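Long-range contact in CRISPR protein (Archaeoglobus fulgidus, PDB 4MJK), which probably serves as a Cas5-family subunit of the type I-A Cascade complex, which handles CRISPR RNA in archaeal defence against foreign nucleic acid: residues I174-D184 with F250-I261. Numbering follows the deposited sequence.
Sequences ISTDYSFPAED and FKAYEAGGEVVI
I261 lays its CD1 methyl alongside F180, 3.6 Å from CB of F180, and the same methyl meets CD1 of I174 at 4.0 Å. I174 reaches it because CG1 stands between its own backbone N and carbonyl carbon (chi1 55°), leaving CG2 to rest on CB of A252. A strand at the edge of its sheet, as 258-261 is within this chain, can be tied down by side chains and water. T176 OG1 donates to V259 O at 2.7 Å from above the carbonyl plane, accepts a hydrogen bond from Y178 N, closing an ST turn, and accepts another from a water. That water also donates to S179 O and accepts from I261 N, while a second joins V259 N to D177 OD1. Y178 extends its ring past V259 O so that its OH donates to E258 OE1 (2.6 Å), on the anti side of a carboxylate turned 89° to the ring; E258 OE1 also forms a salt bridge with K72. A phenylalanine here would probably cost E258 OE1 its hydroxyl partner, leaving the carboxylate freer to turn. Farther along, P181 CG packs 3.9 Å from F250 CE2, and D184 O lies at the F250 ring edge. The contact joins the outer hairpin of the six-stranded sheet to strands 174-176 and 180-181, each edging a three-stranded sheet; V186 backs F180, F250 and I261, and F131 of strand 127-134 meets Y178 edge-to-face.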
ATOM      1  N   ILE A 174      25.939  18.572  16.881  1.00 18.66           N
ATOM      2  CA  ILE A 174      26.113  17.302  16.188  1.00 19.66           C
ATOM      3  C   ILE A 174      25.378  17.367  14.866  1.00 17.33           C
ATOM      4  O   ILE A 174      24.522  18.224  14.672  1.00 18.88           O
ATOM      5  CB  ILE A 174      25.574  16.090  17.020  1.00 20.40           C
ATOM      6  CG1 ILE A 174      24.117  16.293  17.427  1.00 19.92           C
ATOM      7  CG2 ILE A 174      26.409  15.857  18.267  1.00 23.47           C
ATOM      8  CD1 ILE A 174      23.113  15.683  16.469  1.00 21.64           C
ATOM      9  N   SER A 175      25.712  16.477  13.943  1.00 14.67           N
ATOM     10  CA  SER A 175      24.892  16.332  12.744  1.00 16.96           C
ATOM     11  C   SER A 175      24.141  14.997  12.824  1.00 18.87           C
ATOM     12  O   SER A 175      24.657  14.022  13.367  1.00 17.90           O
ATOM     13  CB  SER A 175      25.744  16.398  11.482  1.00 19.65           C
ATOM     14  OG  SER A 175      26.694  15.352  11.496  1.00 29.66           O
ATOM     15  N   THR A 176      22.915  14.963  12.316  1.00 16.08           N
ATOM     16  CA  THR A 176      22.105  13.741  12.370  1.00 16.04           C
ATOM     17  C   THR A 176      21.249  13.641  11.127  1.00 13.15           C
ATOM     18  O   THR A 176      20.842  14.656  10.566  1.00 14.97           O
ATOM     19  CB  THR A 176      21.210  13.643  13.652  1.00 16.97           C
ATOM     20  OG1 THR A 176      20.551  12.365  13.695  1.00 13.02           O
ATOM     21  CG2 THR A 176      20.150  14.743  13.690  1.00 14.93           C
ATOM     22  N   ASP A 177      21.023  12.418  10.669  1.00 12.88           N
ATOM     23  CA  ASP A 177      20.063  12.179   9.606  1.00 14.05           C
ATOM     24  C   ASP A 177      18.930  11.280  10.110  1.00 11.38           C
ATOM     25  O   ASP A 177      18.153  10.755   9.320  1.00 12.38           O
ATOM     26  CB  ASP A 177      20.733  11.636   8.327  1.00 15.01           C
ATOM     27  CG  ASP A 177      21.540  10.384   8.562  1.00 16.93           C
ATOM     28  OD1 ASP A 177      21.378   9.737   9.600  1.00 17.69           O
ATOM     29  OD2 ASP A 177      22.339  10.019   7.679  1.00 26.92           O
ATOM     30  N   TYR A 178      18.836  11.137  11.434  1.00 11.59           N
ATOM     31  CA  TYR A 178      17.699  10.456  12.068  1.00 11.21           C
ATOM     32  C   TYR A 178      16.698  11.427  12.666  1.00 11.49           C
ATOM     33  O   TYR A 178      17.071  12.521  13.106  1.00  9.97           O
ATOM     34  CB  TYR A 178      18.181   9.566  13.202  1.00 11.40           C
ATOM     35  CG  TYR A 178      18.867   8.308  12.755  1.00 10.93           C
ATOM     36  CD1 TYR A 178      20.240   8.288  12.550  1.00 10.82           C
ATOM     37  CD2 TYR A 178      18.146   7.139  12.566  1.00 10.27           C
ATOM     38  CE1 TYR A 178      20.893   7.134  12.156  1.00 13.19           C
ATOM     39  CE2 TYR A 178      18.781   5.975  12.162  1.00 13.36           C
ATOM     40  CZ  TYR A 178      20.161   5.982  11.970  1.00 12.95           C
ATOM     41  OH  TYR A 178      20.804   4.845  11.580  1.00 16.91           O
ATOM     42  N   SER A 179      15.436  11.003  12.732  1.00  9.55           N
ATOM     43  CA  SER A 179      14.422  11.762  13.442  1.00  9.32           C
ATOM     44  C   SER A 179      14.885  12.017  14.874  1.00  9.87           C
ATOM     45  O   SER A 179      15.717  11.277  15.412  1.00 11.29           O
ATOM     46  CB  SER A 179      13.083  10.998  13.434  1.00  9.86           C
ATOM     47  OG  SER A 179      13.172   9.812  14.225  1.00  8.94           O
ATOM     48  N   PHE A 180      14.353  13.060  15.502  1.00 10.42           N
ATOM     49  CA  PHE A 180      14.706  13.346  16.880  1.00 10.32           C
ATOM     50  C   PHE A 180      13.605  14.102  17.598  1.00 11.54           C
ATOM     51  O   PHE A 180      12.846  14.841  16.982  1.00 11.02           O
ATOM     52  CB  PHE A 180      16.002  14.150  16.939  1.00 11.69           C
ATOM     53  CG  PHE A 180      15.970  15.424  16.131  1.00 13.25           C
ATOM     54  CD1 PHE A 180      16.331  15.418  14.783  1.00 10.46           C
ATOM     55  CD2 PHE A 180      15.591  16.631  16.723  1.00 12.75           C
ATOM     56  CE1 PHE A 180      16.319  16.578  14.042  1.00 11.14           C
ATOM     57  CE2 PHE A 180      15.580  17.808  15.982  1.00 10.78           C
ATOM     58  CZ  PHE A 180      15.936  17.778  14.642  1.00 14.72           C
ATOM     59  N   PRO A 181      13.529  13.936  18.920  1.00 13.17           N
ATOM     60  CA  PRO A 181      12.526  14.695  19.671  1.00 13.04           C
ATOM     61  C   PRO A 181      12.903  16.176  19.691  1.00 15.76           C
ATOM     62  O   PRO A 181      14.065  16.539  19.886  1.00 17.73           O
ATOM     63  CB  PRO A 181      12.583  14.073  21.070  1.00 17.39           C
ATOM     64  CG  PRO A 181      13.956  13.499  21.179  1.00 16.91           C
ATOM     65  CD  PRO A 181      14.398  13.114  19.787  1.00 15.59           C
ATOM     66  N   ALA A 182      11.921  17.031  19.469  1.00 14.98           N
ATOM     67  CA  ALA A 182      12.170  18.463  19.378  1.00 16.55           C
ATOM     68  C   ALA A 182      11.596  19.163  20.604  1.00 18.49           C
ATOM     69  O   ALA A 182      10.567  19.818  20.525  1.00 23.98           O
ATOM     70  CB  ALA A 182      11.538  19.027  18.096  1.00 17.65           C
ATOM     71  N   GLU A 183      12.245  19.009  21.744  1.00 21.12           N
ATOM     72  CA  GLU A 183      11.766  19.648  22.969  1.00 23.12           C
ATOM     73  C   GLU A 183      12.860  20.574  23.489  1.00 23.72           C
ATOM     74  O   GLU A 183      13.960  20.606  22.946  1.00 23.64           O
ATOM     75  CB  GLU A 183      11.393  18.596  24.017  1.00 23.92           C
ATOM     76  CG  GLU A 183      10.333  17.587  23.551  1.00 25.78           C
ATOM     77  CD  GLU A 183       8.938  18.198  23.387  1.00 32.33           C
ATOM     78  OE1 GLU A 183       8.731  19.376  23.777  1.00 30.41           O
ATOM     79  OE2 GLU A 183       8.039  17.495  22.864  1.00 28.97           O
ATOM     80  N   ASP A 184      12.571  21.333  24.537  1.00 24.58           N
ATOM     81  CA  ASP A 184      13.556  22.293  25.028  1.00 27.85           C
ATOM     82  C   ASP A 184      14.830  21.565  25.416  1.00 25.93           C
ATOM     83  O   ASP A 184      14.792  20.560  26.131  1.00 25.39           O
ATOM     84  CB  ASP A 184      13.009  23.101  26.208  1.00 30.78           C
ATOM     85  CG  ASP A 184      13.566  24.514  26.249  1.00 36.12           C
ATOM     86  OD1 ASP A 184      14.799  24.677  26.155  1.00 36.55           O
ATOM     87  OD2 ASP A 184      12.765  25.467  26.355  1.00 40.92           O
ATOM     88  N   PHE A 250      18.806  16.142  27.257  1.00 23.95           N
ATOM     89  CA  PHE A 250      19.006  15.360  26.042  1.00 20.20           C
ATOM     90  C   PHE A 250      20.469  15.160  25.733  1.00 22.54           C
ATOM     91  O   PHE A 250      21.301  15.988  26.102  1.00 20.32           O
ATOM     92  CB  PHE A 250      18.328  16.036  24.851  1.00 19.41           C
ATOM     93  CG  PHE A 250      16.842  16.114  24.977  1.00 21.10           C
ATOM     94  CD1 PHE A 250      16.246  17.199  25.613  1.00 23.64           C
ATOM     95  CD2 PHE A 250      16.037  15.094  24.486  1.00 20.08           C
ATOM     96  CE1 PHE A 250      14.873  17.273  25.744  1.00 24.78           C
ATOM     97  CE2 PHE A 250      14.664  15.154  24.614  1.00 25.44           C
ATOM     98  CZ  PHE A 250      14.075  16.246  25.242  1.00 27.93           C
ATOM     99  N   LYS A 251      20.760  14.062  25.038  1.00 15.90           N
ATOM    100  CA  LYS A 251      22.107  13.712  24.623  1.00 17.15           C
ATOM    101  C   LYS A 251      22.033  13.118  23.231  1.00 17.70           C
ATOM    102  O   LYS A 251      21.001  12.588  22.833  1.00 17.37           O
ATOM    103  CB  LYS A 251      22.697  12.642  25.540  1.00 22.18           C
ATOM    104  CG  LYS A 251      22.788  13.016  27.020  1.00 24.13           C
ATOM    105  CD  LYS A 251      23.899  14.025  27.256  1.00 30.86           C
ATOM    106  CE  LYS A 251      24.067  14.327  28.737  1.00 33.41           C
ATOM    107  NZ  LYS A 251      24.995  15.466  28.924  1.00 37.12           N
ATOM    108  N   ALA A 252      23.147  13.175  22.520  1.00 16.79           N
ATOM    109  CA  ALA A 252      23.310  12.498  21.249  1.00 17.19           C
ATOM    110  C   ALA A 252      24.039  11.179  21.474  1.00 19.75           C
ATOM    111  O   ALA A 252      25.010  11.122  22.238  1.00 21.57           O
ATOM    112  CB  ALA A 252      24.103  13.377  20.304  1.00 17.72           C
ATOM    113  N   TYR A 253      23.577  10.116  20.821  1.00 14.11           N
ATOM    114  CA  TYR A 253      24.231   8.817  20.937  1.00 15.39           C
ATOM    115  C   TYR A 253      24.792   8.432  19.587  1.00 17.81           C
ATOM    116  O   TYR A 253      24.088   8.485  18.579  1.00 13.98           O
ATOM    117  CB  TYR A 253      23.260   7.745  21.444  1.00 16.46           C
ATOM    118  CG  TYR A 253      22.770   8.023  22.833  1.00 16.02           C
ATOM    119  CD1 TYR A 253      23.450   7.536  23.945  1.00 19.52           C
ATOM    120  CD2 TYR A 253      21.641   8.809  23.048  1.00 17.99           C
ATOM    121  CE1 TYR A 253      23.009   7.809  25.232  1.00 21.50           C
ATOM    122  CE2 TYR A 253      21.186   9.078  24.331  1.00 18.03           C
ATOM    123  CZ  TYR A 253      21.883   8.583  25.417  1.00 21.16           C
ATOM    124  OH  TYR A 253      21.442   8.861  26.690  1.00 24.86           O
ATOM    125  N   GLU A 254      26.070   8.072  19.566  1.00 16.95           N
ATOM    126  CA  GLU A 254      26.769   7.869  18.309  1.00 20.55           C
ATOM    127  C   GLU A 254      27.412   6.497  18.215  1.00 20.43           C
ATOM    128  O   GLU A 254      27.988   5.995  19.187  1.00 21.77           O
ATOM    129  CB  GLU A 254      27.821   8.974  18.081  1.00 24.45           C
ATOM    130  CG  GLU A 254      28.666   8.760  16.817  1.00 28.43           C
ATOM    131  CD  GLU A 254      29.503   9.981  16.437  1.00 38.37           C
ATOM    132  OE1 GLU A 254      29.686  10.871  17.298  1.00 42.97           O
ATOM    133  OE2 GLU A 254      29.975  10.050  15.276  1.00 38.07           O
ATOM    134  N   ALA A 255      27.286   5.890  17.039  1.00 20.34           N
ATOM    135  CA  ALA A 255      27.978   4.651  16.713  1.00 24.17           C
ATOM    136  C   ALA A 255      28.516   4.814  15.304  1.00 26.81           C
ATOM    137  O   ALA A 255      27.758   4.776  14.331  1.00 21.57           O
ATOM    138  CB  ALA A 255      27.024   3.461  16.785  1.00 19.77           C
ATOM    139  N   GLY A 256      29.824   5.011  15.185  1.00 28.68           N
ATOM    140  CA  GLY A 256      30.394   5.309  13.887  1.00 25.70           C
ATOM    141  C   GLY A 256      29.757   6.581  13.378  1.00 28.22           C
ATOM    142  O   GLY A 256      29.726   7.585  14.088  1.00 27.52           O
ATOM    143  N   GLY A 257      29.230   6.548  12.159  1.00 26.15           N
ATOM    144  CA  GLY A 257      28.600   7.729  11.595  1.00 25.38           C
ATOM    145  C   GLY A 257      27.145   7.933  11.999  1.00 24.28           C
ATOM    146  O   GLY A 257      26.571   8.984  11.729  1.00 27.32           O
ATOM    147  N   GLU A 258      26.542   6.938  12.641  1.00 20.86           N
ATOM    148  CA  GLU A 258      25.121   7.011  12.972  1.00 19.74           C
ATOM    149  C   GLU A 258      24.931   7.767  14.277  1.00 18.05           C
ATOM    150  O   GLU A 258      25.510   7.402  15.305  1.00 16.44           O
ATOM    151  CB  GLU A 258      24.521   5.616  13.108  1.00 17.14           C
ATOM    152  CG  GLU A 258      24.876   4.636  11.974  1.00 21.04           C
ATOM    153  CD  GLU A 258      24.316   5.057  10.618  1.00 26.80           C
ATOM    154  OE1 GLU A 258      23.107   5.365  10.526  1.00 24.89           O
ATOM    155  OE2 GLU A 258      25.091   5.076   9.634  1.00 33.98           O
ATOM    156  N   VAL A 259      24.115   8.812  14.236  1.00 13.53           N
ATOM    157  CA  VAL A 259      23.857   9.623  15.421  1.00 15.05           C
ATOM    158  C   VAL A 259      22.364   9.765  15.688  1.00 14.07           C
ATOM    159  O   VAL A 259      21.601  10.160  14.816  1.00 14.26           O
ATOM    160  CB  VAL A 259      24.463  11.033  15.288  1.00 19.32           C
ATOM    161  CG1 VAL A 259      24.255  11.829  16.585  1.00 18.34           C
ATOM    162  CG2 VAL A 259      25.947  10.948  14.946  1.00 22.33           C
ATOM    163  N   VAL A 260      21.935   9.434  16.896  1.00 13.85           N
ATOM    164  CA  VAL A 260      20.544   9.643  17.227  1.00 12.18           C
ATOM    165  C   VAL A 260      20.420  10.423  18.539  1.00 13.60           C
ATOM    166  O   VAL A 260      21.199  10.234  19.463  1.00 13.03           O
ATOM    167  CB  VAL A 260      19.777   8.314  17.304  1.00 12.38           C
ATOM    168  CG1 VAL A 260      20.257   7.467  18.498  1.00 12.17           C
ATOM    169  CG2 VAL A 260      18.289   8.580  17.365  1.00 13.09           C
ATOM    170  N   ILE A 261      19.437  11.305  18.605  1.00 14.53           N
ATOM    171  CA  ILE A 261      19.244  12.141  19.785  1.00 15.51           C
ATOM    172  C   ILE A 261      18.223  11.498  20.715  1.00 15.37           C
ATOM    173  O   ILE A 261      17.156  11.080  20.275  1.00 13.12           O
ATOM    174  CB  ILE A 261      18.770  13.551  19.385  1.00 14.18           C
ATOM    175  CG1 ILE A 261      19.839  14.254  18.552  1.00 16.49           C
ATOM    176  CG2 ILE A 261      18.445  14.403  20.623  1.00 15.77           C
ATOM    177  CD1 ILE A 261      19.292  15.424  17.764  1.00 16.84           C
TER
HETATM  178  O   HOH W   1      18.391  12.013  15.909  1.00 12.10           O
HETATM  179  O   HOH W   2      23.253  10.100  11.585  1.00 18.66           O